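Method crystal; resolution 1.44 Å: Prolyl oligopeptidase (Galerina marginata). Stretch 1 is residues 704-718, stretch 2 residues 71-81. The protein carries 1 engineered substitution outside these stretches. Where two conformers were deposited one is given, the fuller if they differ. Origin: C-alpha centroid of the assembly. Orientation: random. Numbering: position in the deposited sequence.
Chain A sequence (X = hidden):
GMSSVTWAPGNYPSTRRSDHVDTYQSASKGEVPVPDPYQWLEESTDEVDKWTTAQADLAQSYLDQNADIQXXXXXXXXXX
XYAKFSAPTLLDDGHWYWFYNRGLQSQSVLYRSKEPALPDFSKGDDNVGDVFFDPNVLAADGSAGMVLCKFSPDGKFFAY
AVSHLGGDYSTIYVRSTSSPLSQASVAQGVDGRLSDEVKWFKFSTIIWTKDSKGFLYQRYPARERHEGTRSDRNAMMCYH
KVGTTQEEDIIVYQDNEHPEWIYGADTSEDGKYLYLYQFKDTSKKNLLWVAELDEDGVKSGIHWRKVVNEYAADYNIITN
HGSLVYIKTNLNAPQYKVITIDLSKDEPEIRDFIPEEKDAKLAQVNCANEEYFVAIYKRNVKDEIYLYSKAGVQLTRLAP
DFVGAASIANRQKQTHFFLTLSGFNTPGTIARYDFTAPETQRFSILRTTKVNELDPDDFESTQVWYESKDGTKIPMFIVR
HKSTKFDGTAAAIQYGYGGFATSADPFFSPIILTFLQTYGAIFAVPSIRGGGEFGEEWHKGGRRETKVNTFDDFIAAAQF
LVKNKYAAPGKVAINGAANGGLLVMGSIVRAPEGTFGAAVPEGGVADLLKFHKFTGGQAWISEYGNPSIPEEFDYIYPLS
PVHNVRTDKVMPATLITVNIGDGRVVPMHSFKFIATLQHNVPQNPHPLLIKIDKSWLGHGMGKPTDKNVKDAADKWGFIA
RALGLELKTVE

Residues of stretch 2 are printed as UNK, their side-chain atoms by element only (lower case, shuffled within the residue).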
# COMPACT_ATOMS: atom_id res chain seq x y z
N PRO A 704 8.00 -15.21 -1.88
CA PRO A 704 9.47 -15.23 -1.94
C PRO A 704 9.97 -14.44 -3.15
O PRO A 704 9.31 -14.35 -4.18
CB PRO A 704 9.81 -16.72 -2.07
CG PRO A 704 8.52 -17.47 -1.67
CD PRO A 704 7.40 -16.54 -2.01
N THR A 705 11.18 -13.91 -3.01
CA THR A 705 11.76 -13.09 -4.08
C THR A 705 11.83 -13.84 -5.41
O THR A 705 11.54 -13.28 -6.46
CB THR A 705 13.15 -12.64 -3.67
OG1 THR A 705 13.04 -11.91 -2.45
CG2 THR A 705 13.73 -11.71 -4.72
N ASP A 706 12.23 -15.11 -5.38
CA ASP A 706 12.37 -15.84 -6.63
C ASP A 706 11.04 -15.95 -7.37
O ASP A 706 10.99 -15.85 -8.61
CB ASP A 706 13.11 -17.17 -6.44
CG ASP A 706 12.48 -18.14 -5.42
OD1 ASP A 706 11.32 -17.98 -4.97
OD2 ASP A 706 13.20 -19.16 -5.08
N LYS A 707 9.96 -16.15 -6.64
CA LYS A 707 8.64 -16.19 -7.27
C LYS A 707 8.22 -14.82 -7.79
O LYS A 707 7.61 -14.73 -8.87
CB LYS A 707 7.61 -16.77 -6.29
CG LYS A 707 6.24 -16.97 -6.86
CD LYS A 707 6.22 -17.88 -8.06
CE LYS A 707 4.80 -18.22 -8.56
NZ LYS A 707 4.00 -19.17 -7.72
N ASN A 708 8.50 -13.75 -7.04
CA ASN A 708 8.22 -12.40 -7.52
C ASN A 708 8.94 -12.13 -8.83
O ASN A 708 8.36 -11.58 -9.78
CB ASN A 708 8.57 -11.37 -6.45
CG ASN A 708 7.50 -11.26 -5.38
OD1 ASN A 708 6.33 -11.56 -5.62
ND2 ASN A 708 7.89 -10.81 -4.19
N VAL A 709 10.20 -12.57 -8.95
CA VAL A 709 10.95 -12.36 -10.21
C VAL A 709 10.32 -13.14 -11.34
O VAL A 709 10.15 -12.61 -12.46
CB VAL A 709 12.43 -12.72 -9.99
CG1 VAL A 709 13.14 -12.83 -11.35
CG2 VAL A 709 13.11 -11.70 -9.07
N LYS A 710 9.96 -14.39 -11.09
CA LYS A 710 9.36 -15.22 -12.11
C LYS A 710 8.04 -14.62 -12.56
O LYS A 710 7.77 -14.54 -13.77
CB LYS A 710 9.17 -16.63 -11.54
CG LYS A 710 8.79 -17.68 -12.57
CD LYS A 710 7.29 -17.81 -12.83
CE LYS A 710 6.99 -18.97 -13.81
NZ LYS A 710 5.53 -19.05 -14.12
N ASP A 711 7.23 -14.16 -11.62
CA ASP A 711 5.94 -13.57 -11.96
C ASP A 711 6.13 -12.27 -12.73
O ASP A 711 5.37 -12.00 -13.67
CB ASP A 711 5.10 -13.33 -10.72
CG ASP A 711 4.51 -14.63 -10.13
OD1 ASP A 711 4.48 -15.68 -10.82
OD2 ASP A 711 4.18 -14.56 -8.91
N ALA A 712 7.13 -11.45 -12.38
CA ALA A 712 7.39 -10.23 -13.13
C ALA A 712 7.78 -10.55 -14.57
O ALA A 712 7.32 -9.90 -15.52
CB ALA A 712 8.48 -9.41 -12.44
N ALA A 713 8.62 -11.56 -14.77
CA ALA A 713 9.00 -11.92 -16.12
C ALA A 713 7.80 -12.39 -16.94
O ALA A 713 7.68 -12.06 -18.12
CB ALA A 713 10.09 -12.98 -16.08
N ASP A 714 6.91 -13.16 -16.33
CA ASP A 714 5.70 -13.60 -17.03
C ASP A 714 4.84 -12.40 -17.44
O ASP A 714 4.36 -12.32 -18.57
CB ASP A 714 4.85 -14.48 -16.12
CG ASP A 714 5.33 -15.92 -16.00
OD1 ASP A 714 6.22 -16.32 -16.74
OD2 ASP A 714 4.77 -16.65 -15.13
N LYS A 715 4.64 -11.47 -16.51
CA LYS A 715 3.77 -10.32 -16.76
C LYS A 715 4.33 -9.42 -17.86
O LYS A 715 3.65 -9.10 -18.84
CB LYS A 715 3.60 -9.49 -15.47
CG LYS A 715 3.05 -8.13 -15.68
CD LYS A 715 2.67 -7.51 -14.34
CE LYS A 715 3.81 -6.93 -13.64
NZ LYS A 715 3.29 -5.80 -12.74
N TRP A 716 5.59 -9.01 -17.69
CA TRP A 716 6.17 -8.07 -18.64
C TRP A 716 6.48 -8.77 -19.96
O TRP A 716 6.38 -8.15 -21.03
CB TRP A 716 7.41 -7.38 -18.05
CG TRP A 716 7.11 -6.58 -16.82
CD1 TRP A 716 7.68 -6.73 -15.58
CD2 TRP A 716 6.14 -5.52 -16.69
NE1 TRP A 716 7.14 -5.82 -14.70
CE2 TRP A 716 6.18 -5.09 -15.35
CE3 TRP A 716 5.26 -4.92 -17.58
CZ2 TRP A 716 5.37 -4.06 -14.87
CZ3 TRP A 716 4.45 -3.90 -17.10
CH2 TRP A 716 4.51 -3.47 -15.77
N GLY A 717 6.81 -10.05 -19.92
CA GLY A 717 6.99 -10.80 -21.16
C GLY A 717 5.69 -10.98 -21.93
O GLY A 717 5.66 -10.87 -23.16
N PHE A 718 4.61 -11.21 -21.20
CA PHE A 718 3.29 -11.30 -21.83
C PHE A 718 2.97 -10.00 -22.53
O PHE A 718 2.52 -9.98 -23.67
CB PHE A 718 2.24 -11.66 -20.80
CG PHE A 718 0.82 -11.69 -21.35
CD1 PHE A 718 0.35 -12.88 -21.87
CD2 PHE A 718 0.03 -10.59 -21.33
CE1 PHE A 718 -0.94 -12.98 -22.41
CE2 PHE A 718 -1.27 -10.66 -21.86
CZ PHE A 718 -1.74 -11.85 -22.38
N UNK A 71 14.60 -14.91 -20.73
CA UNK A 71 15.58 -13.85 -20.89
C UNK A 71 15.26 -12.68 -19.96
O UNK A 71 16.16 -12.10 -19.32
c UNK A 71 16.01 -14.53 -23.34
c UNK A 71 15.68 -13.39 -22.36
c UNK A 71 16.76 -15.11 -25.71
n UNK A 71 15.97 -16.38 -25.71
c UNK A 71 16.19 -14.03 -24.78
N UNK A 72 13.99 -12.33 -19.85
CA UNK A 72 13.60 -11.25 -18.96
C UNK A 72 13.79 -11.65 -17.50
O UNK A 72 14.20 -10.83 -16.69
c UNK A 72 12.68 -8.92 -20.75
c UNK A 72 10.35 -9.80 -20.49
c UNK A 72 11.86 -10.16 -20.49
c UNK A 72 12.14 -10.86 -19.20
N UNK A 73 13.52 -12.90 -17.14
CA UNK A 73 13.79 -13.32 -15.77
C UNK A 73 15.25 -13.09 -15.39
O UNK A 73 15.56 -12.61 -14.29
c UNK A 73 13.42 -14.77 -15.56
N UNK A 74 16.17 -13.46 -16.28
CA UNK A 74 17.59 -13.27 -16.04
C UNK A 74 17.91 -11.79 -15.85
O UNK A 74 18.66 -11.42 -14.94
o UNK A 74 19.89 -14.82 -19.45
c UNK A 74 20.53 -14.15 -18.52
c UNK A 74 19.82 -13.68 -17.23
c UNK A 74 18.34 -13.85 -17.23
o UNK A 74 21.70 -13.75 -18.66
N UNK A 75 17.38 -10.93 -16.72
CA UNK A 75 17.64 -9.49 -16.62
C UNK A 75 17.02 -8.91 -15.35
O UNK A 75 17.63 -8.06 -14.69
c UNK A 75 16.88 -8.47 -20.34
n UNK A 75 18.75 -8.40 -21.98
c UNK A 75 17.06 -8.77 -17.84
c UNK A 75 17.69 -9.11 -19.19
c UNK A 75 17.39 -8.87 -21.73
N UNK A 76 15.82 -9.34 -15.00
CA UNK A 76 15.10 -8.77 -13.86
C UNK A 76 15.74 -9.21 -12.54
O UNK A 76 15.85 -8.41 -11.61
c UNK A 76 13.64 -9.21 -13.87
c UNK A 76 10.68 -8.50 -16.21
c UNK A 76 12.78 -8.58 -14.97
c UNK A 76 11.53 -9.08 -15.22
c UNK A 76 11.13 -7.44 -16.93
c UNK A 76 13.24 -7.53 -15.73
c UNK A 76 12.41 -6.92 -16.68
N UNK A 77 16.10 -10.48 -12.43
CA UNK A 77 16.79 -10.93 -11.23
C UNK A 77 18.06 -10.12 -11.01
O UNK A 77 18.32 -9.67 -9.90
n UNK A 77 17.97 -15.54 -12.97
c UNK A 77 16.96 -15.82 -12.15
c UNK A 77 17.58 -13.08 -10.08
n UNK A 77 15.96 -16.58 -12.58
c UNK A 77 17.12 -12.40 -11.37
n UNK A 77 16.94 -15.38 -10.92
c UNK A 77 17.99 -14.54 -10.27
N UNK A 78 18.83 -9.90 -12.07
CA UNK A 78 20.05 -9.10 -11.92
C UNK A 78 19.72 -7.68 -11.49
O UNK A 78 20.43 -7.10 -10.66
c UNK A 78 20.85 -9.13 -13.22
N UNK A 79 18.66 -7.11 -12.04
CA UNK A 79 18.30 -5.74 -11.70
C UNK A 79 17.91 -5.58 -10.24
O UNK A 79 18.05 -4.49 -9.69
o UNK A 79 15.92 -5.59 -12.22
c UNK A 79 17.20 -5.21 -12.63
N UNK A 80 17.42 -6.63 -9.61
CA UNK A 80 17.03 -6.62 -8.19
C UNK A 80 18.20 -6.96 -7.27
O UNK A 80 18.10 -6.78 -6.07
c UNK A 80 12.13 -7.30 -6.02
c UNK A 80 14.59 -7.23 -8.60
c UNK A 80 13.69 -6.44 -7.74
n UNK A 80 11.09 -6.73 -6.63
n UNK A 80 13.36 -7.16 -6.50
n UNK A 80 11.96 -7.98 -4.90
c UNK A 80 15.89 -7.62 -7.96
N UNK A 81 19.31 -7.44 -7.81
CA UNK A 81 20.38 -8.01 -6.99
C UNK A 81 21.37 -6.93 -6.58
O UNK A 81 22.52 -6.84 -7.06
n UNK A 81 22.78 -10.78 -7.50
c UNK A 81 21.95 -9.97 -6.88
o UNK A 81 21.86 -9.91 -5.67
c UNK A 81 21.06 -9.12 -7.76

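Position 71 has five side-chain atoms, four carbons in a row ending in a nitrogen. CA-to-CB points away from stretch 1 and nothing there is touched. This is Lys-71.

Position 72 has four carbons, forked at the second. One tip meets Gly-717. A chain of carbon alone with this fork is leucine. This is Leu-72; its CD1 lies 3.6 Å from Gly-717 CA.

Position 73 has one carbon. Its CB is 3.8 Å from Ala-713 CB, and its N is 3.6 Å from Ala-713 CB. A lone carbon makes this Ala-73. The CA atoms of Ala-73 and Ala-713 are 5.0 Å apart.

Position 74 has three carbons, the third carrying two oxygens. CA-to-CB points away, and there is no contact. This is Glu-74.

Position 75 again has four carbons in a row and a terminal nitrogen. It is out of reach of stretch 1. This is Lys-75.

Position 76 has one carbon followed by a ring of six carbons. The ring touches Ala-712, Ala-713 and Trp-716. With no oxygen on the ring, it is Phe-76. Its CE2 lies 3.5 Å from Trp-716 CD1, at the edge of the indole, and the two ring planes are at 90°. Ala-712 O sits at the edge of the Phe-76 ring, 3.7 Å from CE2.

Position 77 has three carbons, a nitrogen, then a carbon carrying two more nitrogens. Its CB is 4.0 Å from Val-709 CG1. The guanidinium identifies Arg-77.

Position 78 has one carbon and is out of reach. This is Ala-78.

Position 79 has one carbon and one oxygen. It is out of reach of stretch 1. This is Ser-79. Its OG donates a hydrogen bond to Phe-76 O at 2.9 Å, within its own helix.

Position 80 has three carbons, a nitrogen, then a carbon carrying two nitrogens. CA-to-CB points toward stretch 1, and an end nitrogen comes near Thr-705. This is Arg-80; its NH1 lies 4.1 Å from Thr-705 CG2.

Position 81 has two carbons, the second carrying one oxygen and one nitrogen. It makes no contact. This is Asn-81.

The two helices run at 128° to each other, with axes 8.4 Å apart at closest approach. No hydrogen bond or salt bridge joins them, so the contact rests on packing. Ala-713 and Ala-73 permit the close approach. Val-709 CG1 packs 3.8 Å from Ala-73 O and 4.4 Å from Phe-76 CB. Leu-72 and Phe-76 fill the Gly-717 and Trp-716 end, and Arg-80 covers the Thr-705 end. The two stretches bury 468 Å² between them, both sides summed.

Stretch 2 (71-81) KLAEKFRASRN
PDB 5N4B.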